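Long-range contact in putative pyridoxal phosphate-dependent transferase (Clostridium difficile, PDB 4DQ6), which is a putative pyridoxal phosphate-dependent transferase of the class I and II aminotransferase family that binds pyridoxal-5'-phosphate: residues A[92-106]-A[247-261]. Sequence-based numbering, arbitrary orientation.
Sequences WLIYSPGVIPAISLL and SSYVVLPDEKDYKLL. With PLP (pyridoxal-5'-phosphate), chain C.
I94 and V250 form the hydrogen-bonded pair at the middle of an antiparallel ladder: I94 N to V250 O and V250 N to I94 O both measure 2.9 Å, each in the carbonyl plane. Toward PLP, S248 OG gives its proton to S96 O at 2.8 Å from well above the carbonyl plane. With chi1 at 74°, OG sits between its own N and carbonyl carbon, facing that acceptor; S248 N reaches the same oxygen only weakly, while S96 OG donates to G98 O. Water 1 bridges P97 O and, weakly, S247 N.

The ladder joins edge strand 93-96 to 248-251, the antiparallel member of the seven-stranded mixed sheet of the PLP-dependent aminotransferase fold. Beyond it, G98 occupies the N-cap position of helix 99-110, whose first amides, V99 N and I100 N, donate nearly straight (both near 170°) to phosphate oxygens O1P and O2P.

On the sheet face of I94 and V250, A102 CB presses against V250 CG2 at 3.5 Å, tighter than usual carbon contact. From helix 255-267 the L261 side chain reaches helix 99-110, its CD1 3.8 Å from L105 CB. I94 CD1 stands over the Y258 ring, 3.9 Å from its centroid, a CH-pi contact, while W92 O meets that ring's edge in plane. On the opposite face L93 CD2 packs against Y249 CD2 and V251 CG2, with helix 70-84 touching L93 and Y249. Outermost, P253 CA lies over the face of the W92 five-membered ring in a CH-pi contact, 8° off its normal.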
ATOM      1  N   TRP A  92      15.303  -3.244  13.781  1.00 17.32           N
ATOM      2  CA  TRP A  92      15.687  -2.295  12.763  1.00 16.81           C
ATOM      3  C   TRP A  92      14.765  -2.233  11.583  1.00 15.89           C
ATOM      4  O   TRP A  92      14.938  -1.328  10.716  1.00 16.26           O
ATOM      5  CB  TRP A  92      17.050  -2.593  12.259  1.00 17.00           C
ATOM      6  CG  TRP A  92      18.152  -2.577  13.280  1.00 17.43           C
ATOM      7  CD1 TRP A  92      18.097  -2.102  14.565  1.00 18.54           C
ATOM      8  CD2 TRP A  92      19.524  -3.025  13.073  1.00 18.25           C
ATOM      9  NE1 TRP A  92      19.324  -2.209  15.176  1.00 19.18           N
ATOM     10  CE2 TRP A  92      20.227  -2.761  14.329  1.00 18.86           C
ATOM     11  CE3 TRP A  92      20.237  -3.543  11.996  1.00 17.99           C
ATOM     12  CZ2 TRP A  92      21.600  -3.080  14.486  1.00 19.79           C
ATOM     13  CZ3 TRP A  92      21.605  -3.843  12.175  1.00 19.07           C
ATOM     14  CH2 TRP A  92      22.251  -3.621  13.384  1.00 19.48           C
ATOM     15  N   LEU A  93      13.761  -3.130  11.472  1.00 15.16           N
ATOM     16  CA  LEU A  93      12.998  -3.279  10.256  1.00 14.95           C
ATOM     17  C   LEU A  93      11.722  -2.483  10.265  1.00 14.02           C
ATOM     18  O   LEU A  93      10.960  -2.562  11.216  1.00 14.63           O
ATOM     19  CB  LEU A  93      12.648  -4.755  10.042  1.00 15.82           C
ATOM     20  CG  LEU A  93      13.792  -5.688   9.687  1.00 16.33           C
ATOM     21  CD1 LEU A  93      13.488  -7.177   9.880  1.00 16.57           C
ATOM     22  CD2 LEU A  93      14.273  -5.362   8.281  1.00 16.59           C
ATOM     23  N   ILE A  94      11.498  -1.752   9.155  1.00 13.66           N
ATOM     24  CA  ILE A  94      10.217  -1.102   8.880  1.00 13.83           C
ATOM     25  C   ILE A  94       9.606  -1.660   7.586  1.00 13.28           C
ATOM     26  O   ILE A  94      10.295  -1.774   6.565  1.00 13.32           O
ATOM     27  CB  ILE A  94      10.339   0.446   8.789  1.00 14.50           C
ATOM     28  CG1 ILE A  94      10.745   0.909  10.170  1.00 14.72           C
ATOM     29  CG2 ILE A  94       9.045   1.098   8.295  1.00 14.92           C
ATOM     30  CD1 ILE A  94      10.856   2.427  10.232  1.00 15.55           C
ATOM     31  N   TYR A  95       8.309  -2.018   7.651  1.00 13.22           N
ATOM     32  CA  TYR A  95       7.532  -2.437   6.471  1.00 13.30           C
ATOM     33  C   TYR A  95       7.311  -1.249   5.538  1.00 13.87           C
ATOM     34  O   TYR A  95       6.941  -0.162   6.004  1.00 13.89           O
ATOM     35  CB  TYR A  95       6.159  -2.927   6.927  1.00 14.51           C
ATOM     36  CG  TYR A  95       5.141  -3.003   5.814  1.00 13.83           C
ATOM     37  CD1 TYR A  95       5.156  -4.075   4.876  1.00 14.96           C
ATOM     38  CD2 TYR A  95       4.180  -2.023   5.641  1.00 13.82           C
ATOM     39  CE1 TYR A  95       4.282  -4.104   3.809  1.00 14.18           C
ATOM     40  CE2 TYR A  95       3.309  -2.052   4.555  1.00 14.04           C
ATOM     41  CZ  TYR A  95       3.349  -3.086   3.656  1.00 14.26           C
ATOM     42  OH  TYR A  95       2.440  -3.112   2.587  1.00 16.37           O
ATOM     43  N   SER A  96       7.365  -1.478   4.230  1.00 13.21           N
ATOM     44  CA  SER A  96       6.911  -0.518   3.244  1.00 13.72           C
ATOM     45  C   SER A  96       6.237  -1.298   2.104  1.00 13.98           C
ATOM     46  O   SER A  96       6.721  -2.407   1.779  1.00 13.00           O
ATOM     47  CB  SER A  96       8.074   0.295   2.743  1.00 14.04           C
ATOM     48  OG  SER A  96       7.673   1.233   1.734  1.00 12.65           O
ATOM     49  N   PRO A  97       5.204  -0.716   1.486  1.00 14.19           N
ATOM     50  CA  PRO A  97       4.617  -1.462   0.327  1.00 14.63           C
ATOM     51  C   PRO A  97       5.590  -1.557  -0.836  1.00 15.13           C
ATOM     52  O   PRO A  97       5.400  -2.328  -1.753  1.00 16.16           O
ATOM     53  CB  PRO A  97       3.361  -0.685  -0.002  1.00 16.00           C
ATOM     54  CG  PRO A  97       3.570   0.610   0.601  1.00 16.34           C
ATOM     55  CD  PRO A  97       4.408   0.464   1.830  1.00 15.81           C
ATOM     56  N   GLY A  98       6.566  -0.691  -0.877  1.00 14.13           N
ATOM     57  CA  GLY A  98       7.589  -0.656  -1.934  1.00 15.09           C
ATOM     58  C   GLY A  98       8.843   0.103  -1.563  1.00 15.18           C
ATOM     59  O   GLY A  98       8.907   0.938  -0.615  1.00 15.67           O
ATOM     60  N   VAL A  99       9.879  -0.135  -2.350  1.00 15.19           N
ATOM     61  CA  VAL A  99      11.142   0.548  -2.131  1.00 15.00           C
ATOM     62  C   VAL A  99      11.011   2.014  -2.391  1.00 14.86           C
ATOM     63  O   VAL A  99      11.495   2.803  -1.575  1.00 13.78           O
ATOM     64  CB  VAL A  99      12.243  -0.087  -2.995  1.00 16.09           C
ATOM     65  CG1 VAL A  99      13.512   0.772  -3.004  1.00 15.98           C
ATOM     66  CG2 VAL A  99      12.522  -1.503  -2.460  1.00 15.97           C
ATOM     67  N   ILE A 100      10.421   2.419  -3.503  1.00 14.73           N
ATOM     68  CA  ILE A 100      10.407   3.855  -3.799  1.00 15.87           C
ATOM     69  C   ILE A 100       9.553   4.663  -2.811  1.00 15.59           C
ATOM     70  O   ILE A 100       9.944   5.735  -2.358  1.00 16.61           O
ATOM     71  CB  ILE A 100      10.017   4.105  -5.255  1.00 16.91           C
ATOM     72  CG1 ILE A 100      11.077   3.458  -6.148  1.00 18.10           C
ATOM     73  CG2 ILE A 100       9.908   5.623  -5.498  1.00 18.59           C
ATOM     74  CD1 ILE A 100      12.483   4.011  -6.022  1.00 20.07           C
ATOM     75  N   PRO A 101       8.414   4.134  -2.326  1.00 14.26           N
ATOM     76  CA  PRO A 101       7.701   4.825  -1.282  1.00 14.46           C
ATOM     77  C   PRO A 101       8.562   5.108  -0.054  1.00 14.55           C
ATOM     78  O   PRO A 101       8.515   6.201   0.516  1.00 14.98           O
ATOM     79  CB  PRO A 101       6.601   3.843  -0.920  1.00 14.35           C
ATOM     80  CG  PRO A 101       6.317   3.076  -2.163  1.00 15.21           C
ATOM     81  CD  PRO A 101       7.609   3.060  -2.933  1.00 14.74           C
ATOM     82  N   ALA A 102       9.326   4.100   0.394  1.00 14.81           N
ATOM     83  CA  ALA A 102      10.246   4.267   1.536  1.00 14.21           C
ATOM     84  C   ALA A 102      11.246   5.347   1.235  1.00 14.87           C
ATOM     85  O   ALA A 102      11.500   6.217   2.090  1.00 14.88           O
ATOM     86  CB  ALA A 102      10.928   2.924   1.930  1.00 14.00           C
ATOM     87  N   ILE A 103      11.900   5.284   0.093  1.00 14.54           N
ATOM     88  CA  ILE A 103      12.918   6.277  -0.271  1.00 14.37           C
ATOM     89  C   ILE A 103      12.328   7.675  -0.319  1.00 15.04           C
ATOM     90  O   ILE A 103      12.945   8.653   0.137  1.00 14.90           O
ATOM     91  CB  ILE A 103      13.593   5.857  -1.583  1.00 14.90           C
ATOM     92  CG1 ILE A 103      14.391   4.586  -1.360  1.00 14.20           C
ATOM     93  CG2 ILE A 103      14.515   6.978  -2.106  1.00 14.60           C
ATOM     94  CD1 ILE A 103      15.185   4.077  -2.521  1.00 14.79           C
ATOM     95  N   SER A 104      11.104   7.773  -0.844  1.00 14.69           N
ATOM     96  CA  SER A 104      10.442   9.067  -0.955  1.00 14.83           C
ATOM     97  C   SER A 104      10.204   9.634   0.443  1.00 14.60           C
ATOM     98  O   SER A 104      10.488  10.822   0.686  1.00 14.72           O
ATOM     99  CB  SER A 104       9.064   8.945  -1.609  1.00 15.05           C
ATOM    100  OG  SER A 104       8.473  10.201  -1.835  1.00 16.04           O
ATOM    101  N   LEU A 105       9.733   8.848   1.400  1.00 14.28           N
ATOM    102  CA  LEU A 105       9.494   9.337   2.764  1.00 15.26           C
ATOM    103  C   LEU A 105      10.858   9.707   3.407  1.00 16.10           C
ATOM    104  O   LEU A 105      10.949  10.720   4.107  1.00 17.03           O
ATOM    105  CB  LEU A 105       8.716   8.363   3.622  1.00 16.04           C
ATOM    106  CG  LEU A 105       7.288   8.162   3.206  1.00 15.88           C
ATOM    107  CD1 LEU A 105       6.667   7.188   4.209  1.00 15.88           C
ATOM    108  CD2 LEU A 105       6.378   9.322   3.045  1.00 18.79           C
ATOM    109  N   LEU A 106      11.879   8.856   3.231  1.00 16.24           N
ATOM    110  CA  LEU A 106      13.222   9.138   3.764  1.00 17.11           C
ATOM    111  C   LEU A 106      13.722  10.485   3.275  1.00 16.86           C
ATOM    112  O   LEU A 106      14.304  11.273   4.044  1.00 17.37           O
ATOM    113  CB  LEU A 106      14.195   8.032   3.425  1.00 16.89           C
ATOM    114  CG  LEU A 106      13.995   6.681   4.164  1.00 17.84           C
ATOM    115  CD1 LEU A 106      14.818   5.571   3.522  1.00 18.41           C
ATOM    116  CD2 LEU A 106      14.354   6.905   5.641  1.00 18.00           C
ATOM    117  N   SER A 247       5.377  -5.939  -1.002  1.00 16.42           N
ATOM    118  CA  SER A 247       6.058  -6.131   0.272  1.00 18.95           C
ATOM    119  C   SER A 247       7.465  -5.691   0.121  1.00 15.94           C
ATOM    120  O   SER A 247       8.153  -6.118  -0.800  1.00 16.24           O
ATOM    121  CB  SER A 247       6.072  -7.634   0.576  1.00 20.23           C
ATOM    122  OG  SER A 247       6.875  -7.999   1.717  1.00 23.28           O
ATOM    123  N   SER A 248       7.973  -4.872   1.061  1.00 13.62           N
ATOM    124  CA  SER A 248       9.372  -4.551   1.087  1.00 13.64           C
ATOM    125  C   SER A 248       9.694  -4.154   2.535  1.00 13.16           C
ATOM    126  O   SER A 248       8.817  -4.056   3.402  1.00 12.61           O
ATOM    127  CB  SER A 248       9.712  -3.459   0.125  1.00 13.40           C
ATOM    128  OG  SER A 248       9.267  -2.220   0.605  1.00 15.27           O
ATOM    129  N   TYR A 249      10.969  -3.962   2.814  1.00 12.36           N
ATOM    130  CA  TYR A 249      11.402  -3.574   4.146  1.00 12.88           C
ATOM    131  C   TYR A 249      12.592  -2.632   4.052  1.00 12.39           C
ATOM    132  O   TYR A 249      13.313  -2.638   3.056  1.00 12.35           O
ATOM    133  CB  TYR A 249      11.673  -4.799   5.043  1.00 13.23           C
ATOM    134  CG  TYR A 249      12.639  -5.795   4.463  1.00 13.93           C
ATOM    135  CD1 TYR A 249      12.148  -6.836   3.658  1.00 15.25           C
ATOM    136  CD2 TYR A 249      14.033  -5.748   4.697  1.00 14.59           C
ATOM    137  CE1 TYR A 249      12.964  -7.791   3.118  1.00 14.73           C
ATOM    138  CE2 TYR A 249      14.862  -6.737   4.138  1.00 15.01           C
ATOM    139  CZ  TYR A 249      14.313  -7.725   3.331  1.00 14.78           C
ATOM    140  OH  TYR A 249      15.163  -8.674   2.795  1.00 16.89           O
ATOM    141  N   VAL A 250      12.772  -1.841   5.111  1.00 12.37           N
ATOM    142  CA  VAL A 250      13.873  -0.965   5.280  1.00 12.29           C
ATOM    143  C   VAL A 250      14.595  -1.375   6.538  1.00 13.13           C
ATOM    144  O   VAL A 250      13.969  -1.655   7.578  1.00 12.93           O
ATOM    145  CB  VAL A 250      13.294   0.446   5.397  1.00 12.93           C
ATOM    146  CG1 VAL A 250      14.439   1.461   5.270  1.00 13.17           C
ATOM    147  CG2 VAL A 250      12.270   0.770   4.329  1.00 13.47           C
ATOM    148  N   VAL A 251      15.920  -1.273   6.483  1.00 12.86           N
ATOM    149  CA  VAL A 251      16.760  -1.662   7.609  1.00 13.68           C
ATOM    150  C   VAL A 251      17.372  -0.348   8.116  1.00 13.97           C
ATOM    151  O   VAL A 251      18.223   0.279   7.395  1.00 15.11           O
ATOM    152  CB  VAL A 251      17.881  -2.646   7.256  1.00 13.73           C
ATOM    153  CG1 VAL A 251      18.678  -2.959   8.510  1.00 14.56           C
ATOM    154  CG2 VAL A 251      17.289  -3.898   6.595  1.00 13.97           C
ATOM    155  N   LEU A 252      17.033   0.056   9.345  1.00 15.48           N
ATOM    156  CA  LEU A 252      17.538   1.336   9.895  1.00 15.56           C
ATOM    157  C   LEU A 252      18.201   1.066  11.274  1.00 17.16           C
ATOM    158  O   LEU A 252      17.557   1.044  12.310  1.00 17.58           O
ATOM    159  CB  LEU A 252      16.409   2.341   9.974  1.00 15.57           C
ATOM    160  CG  LEU A 252      15.500   2.533   8.792  1.00 15.32           C
ATOM    161  CD1 LEU A 252      14.195   1.732   8.973  1.00 15.65           C
ATOM    162  CD2 LEU A 252      15.218   4.012   8.593  1.00 15.16           C
ATOM    163  N   PRO A 253      19.526   0.868  11.250  1.00 18.03           N
ATOM    164  CA  PRO A 253      20.276   0.591  12.492  1.00 19.31           C
ATOM    165  C   PRO A 253      20.361   1.773  13.447  1.00 21.02           C
ATOM    166  O   PRO A 253      20.640   1.569  14.619  1.00 22.68           O
ATOM    167  CB  PRO A 253      21.670   0.198  11.971  1.00 19.52           C
ATOM    168  CG  PRO A 253      21.435  -0.257  10.571  1.00 18.98           C
ATOM    169  CD  PRO A 253      20.375   0.676  10.060  1.00 18.07           C
ATOM    170  N   ASP A 254      20.158   2.982  12.958  1.00 20.88           N
ATOM    171  CA  ASP A 254      20.164   4.167  13.823  1.00 21.98           C
ATOM    172  C   ASP A 254      18.738   4.450  14.288  1.00 21.26           C
ATOM    173  O   ASP A 254      17.833   4.682  13.491  1.00 20.10           O
ATOM    174  CB  ASP A 254      20.790   5.339  13.070  1.00 23.87           C
ATOM    175  CG  ASP A 254      20.887   6.595  13.917  1.00 27.52           C
ATOM    176  OD1 ASP A 254      20.000   6.881  14.700  1.00 30.58           O
ATOM    177  OD2 ASP A 254      21.883   7.324  13.809  1.00 30.65           O
ATOM    178  N   GLU A 255      18.511   4.400  15.592  1.00 22.90           N
ATOM    179  CA  GLU A 255      17.156   4.563  16.108  1.00 23.48           C
ATOM    180  C   GLU A 255      16.501   5.898  15.753  1.00 22.39           C
ATOM    181  O   GLU A 255      15.287   5.995  15.685  1.00 21.11           O
ATOM    182  CB  GLU A 255      17.055   4.312  17.608  1.00 27.14           C
ATOM    183  CG  GLU A 255      17.913   5.162  18.482  1.00 32.36           C
ATOM    184  CD  GLU A 255      18.163   4.428  19.790  1.00 37.60           C
ATOM    185  OE1 GLU A 255      17.170   3.859  20.334  1.00 41.80           O
ATOM    186  OE2 GLU A 255      19.335   4.408  20.255  1.00 45.82           O
ATOM    187  N   LYS A 256      17.294   6.933  15.538  1.00 22.74           N
ATOM    188  CA  LYS A 256      16.717   8.241  15.144  1.00 22.63           C
ATOM    189  C   LYS A 256      16.167   8.265  13.730  1.00 20.58           C
ATOM    190  O   LYS A 256      15.133   8.870  13.486  1.00 20.72           O
ATOM    191  CB  LYS A 256      17.721   9.362  15.261  1.00 26.51           C
ATOM    192  CG  LYS A 256      18.222   9.570  16.664  1.00 29.26           C
ATOM    193  CD  LYS A 256      19.254  10.680  16.679  1.00 31.70           C
ATOM    194  CE  LYS A 256      18.650  12.047  16.355  1.00 33.37           C
ATOM    195  NZ  LYS A 256      19.471  13.141  16.978  1.00 36.14           N
ATOM    196  N   ASP A 257      16.864   7.578  12.833  1.00 19.52           N
ATOM    197  CA  ASP A 257      16.328   7.293  11.480  1.00 19.67           C
ATOM    198  C   ASP A 257      15.095   6.407  11.510  1.00 18.66           C
ATOM    199  O   ASP A 257      14.108   6.674  10.781  1.00 17.61           O
ATOM    200  CB  ASP A 257      17.374   6.594  10.611  1.00 20.58           C
ATOM    201  CG  ASP A 257      18.573   7.440  10.301  1.00 23.11           C
ATOM    202  OD1 ASP A 257      18.548   8.731  10.355  1.00 26.73           O
ATOM    203  OD2 ASP A 257      19.580   6.800   9.915  1.00 25.10           O
ATOM    204  N   TYR A 258      15.145   5.354  12.338  1.00 18.14           N
ATOM    205  CA  TYR A 258      13.989   4.499  12.464  1.00 18.44           C
ATOM    206  C   TYR A 258      12.768   5.334  12.827  1.00 17.77           C
ATOM    207  O   TYR A 258      11.679   5.200  12.247  1.00 17.62           O
ATOM    208  CB  TYR A 258      14.270   3.381  13.468  1.00 18.68           C
ATOM    209  CG  TYR A 258      13.161   2.429  13.643  1.00 19.32           C
ATOM    210  CD1 TYR A 258      12.078   2.784  14.409  1.00 20.39           C
ATOM    211  CD2 TYR A 258      13.191   1.164  13.066  1.00 20.39           C
ATOM    212  CE1 TYR A 258      11.031   1.927  14.591  1.00 22.16           C
ATOM    213  CE2 TYR A 258      12.122   0.322  13.226  1.00 20.81           C
ATOM    214  CZ  TYR A 258      11.058   0.718  13.989  1.00 21.95           C
ATOM    215  OH  TYR A 258       9.954  -0.098  14.213  1.00 25.49           O
ATOM    216  N   LYS A 259      12.935   6.174  13.836  1.00 18.52           N
ATOM    217  CA  LYS A 259      11.806   6.925  14.337  1.00 19.30           C
ATOM    218  C   LYS A 259      11.264   7.852  13.278  1.00 18.47           C
ATOM    219  O   LYS A 259      10.080   8.016  13.159  1.00 17.94           O
ATOM    220  CB  LYS A 259      12.176   7.755  15.571  1.00 20.63           C
ATOM    221  CG  LYS A 259      11.037   8.648  16.024  1.00 22.33           C
ATOM    222  CD  LYS A 259      11.332   9.369  17.332  1.00 24.73           C
ATOM    223  CE  LYS A 259      10.041   9.614  18.096  1.00 27.12           C
ATOM    224  NZ  LYS A 259       9.171  10.620  17.448  1.00 28.14           N
ATOM    225  N   LEU A 260      12.153   8.481  12.528  1.00 17.56           N
ATOM    226  CA  LEU A 260      11.705   9.417  11.525  1.00 19.31           C
ATOM    227  C   LEU A 260      10.863   8.726  10.465  1.00 17.00           C
ATOM    228  O   LEU A 260       9.846   9.238  10.053  1.00 17.35           O
ATOM    229  CB  LEU A 260      12.898  10.021  10.813  1.00 20.82           C
ATOM    230  CG  LEU A 260      13.604  11.238  11.385  1.00 24.22           C
ATOM    231  CD1 LEU A 260      14.659  11.575  10.362  1.00 25.57           C
ATOM    232  CD2 LEU A 260      12.655  12.405  11.583  1.00 23.59           C
ATOM    233  N   LEU A 261      11.335   7.582   9.993  1.00 15.75           N
ATOM    234  CA  LEU A 261      10.594   6.844   8.978  1.00 14.76           C
ATOM    235  C   LEU A 261       9.312   6.263   9.533  1.00 14.52           C
ATOM    236  O   LEU A 261       8.287   6.285   8.887  1.00 14.72           O
ATOM    237  CB  LEU A 261      11.440   5.743   8.347  1.00 14.84           C
ATOM    238  CG  LEU A 261      10.789   5.034   7.146  1.00 14.45           C
ATOM    239  CD1 LEU A 261      10.353   6.078   6.125  1.00 15.96           C
ATOM    240  CD2 LEU A 261      11.776   4.076   6.506  1.00 14.16           C
TER
HETATM  241  N1  PLP C 401      14.540  -0.431  -6.996  1.00 18.65           N
HETATM  242  C2  PLP C 401      15.146  -0.930  -8.122  1.00 17.65           C
HETATM  243  C2A PLP C 401      16.595  -0.733  -8.452  1.00 17.10           C
HETATM  244  C3  PLP C 401      14.397  -1.714  -9.078  1.00 20.79           C
HETATM  245  O3  PLP C 401      14.972  -2.179 -10.179  1.00 22.34           O
HETATM  246  C4  PLP C 401      12.988  -1.967  -8.825  1.00 20.20           C
HETATM  247  C4A PLP C 401      12.140  -2.728  -9.810  1.00 26.28           C
HETATM  248  C5  PLP C 401      12.422  -1.411  -7.605  1.00 21.50           C
HETATM  249  C6  PLP C 401      13.230  -0.646  -6.732  1.00 19.17           C
HETATM  250  C5A PLP C 401      10.981  -1.692  -7.315  1.00 23.90           C
HETATM  251  O4P PLP C 401      10.579  -0.659  -6.480  1.00 31.94           O
HETATM  252  P   PLP C 401       9.134  -0.851  -5.774  1.00 33.76           P
HETATM  253  O1P PLP C 401       9.391  -1.810  -4.663  1.00 22.43           O
HETATM  254  O2P PLP C 401       8.834   0.648  -5.374  1.00 26.52           O
HETATM  255  O3P PLP C 401       8.270  -1.497  -6.900  1.00 30.25           O
HETATM  256  O   HOH W   1       6.577  -4.237  -3.171  1.00 22.75           O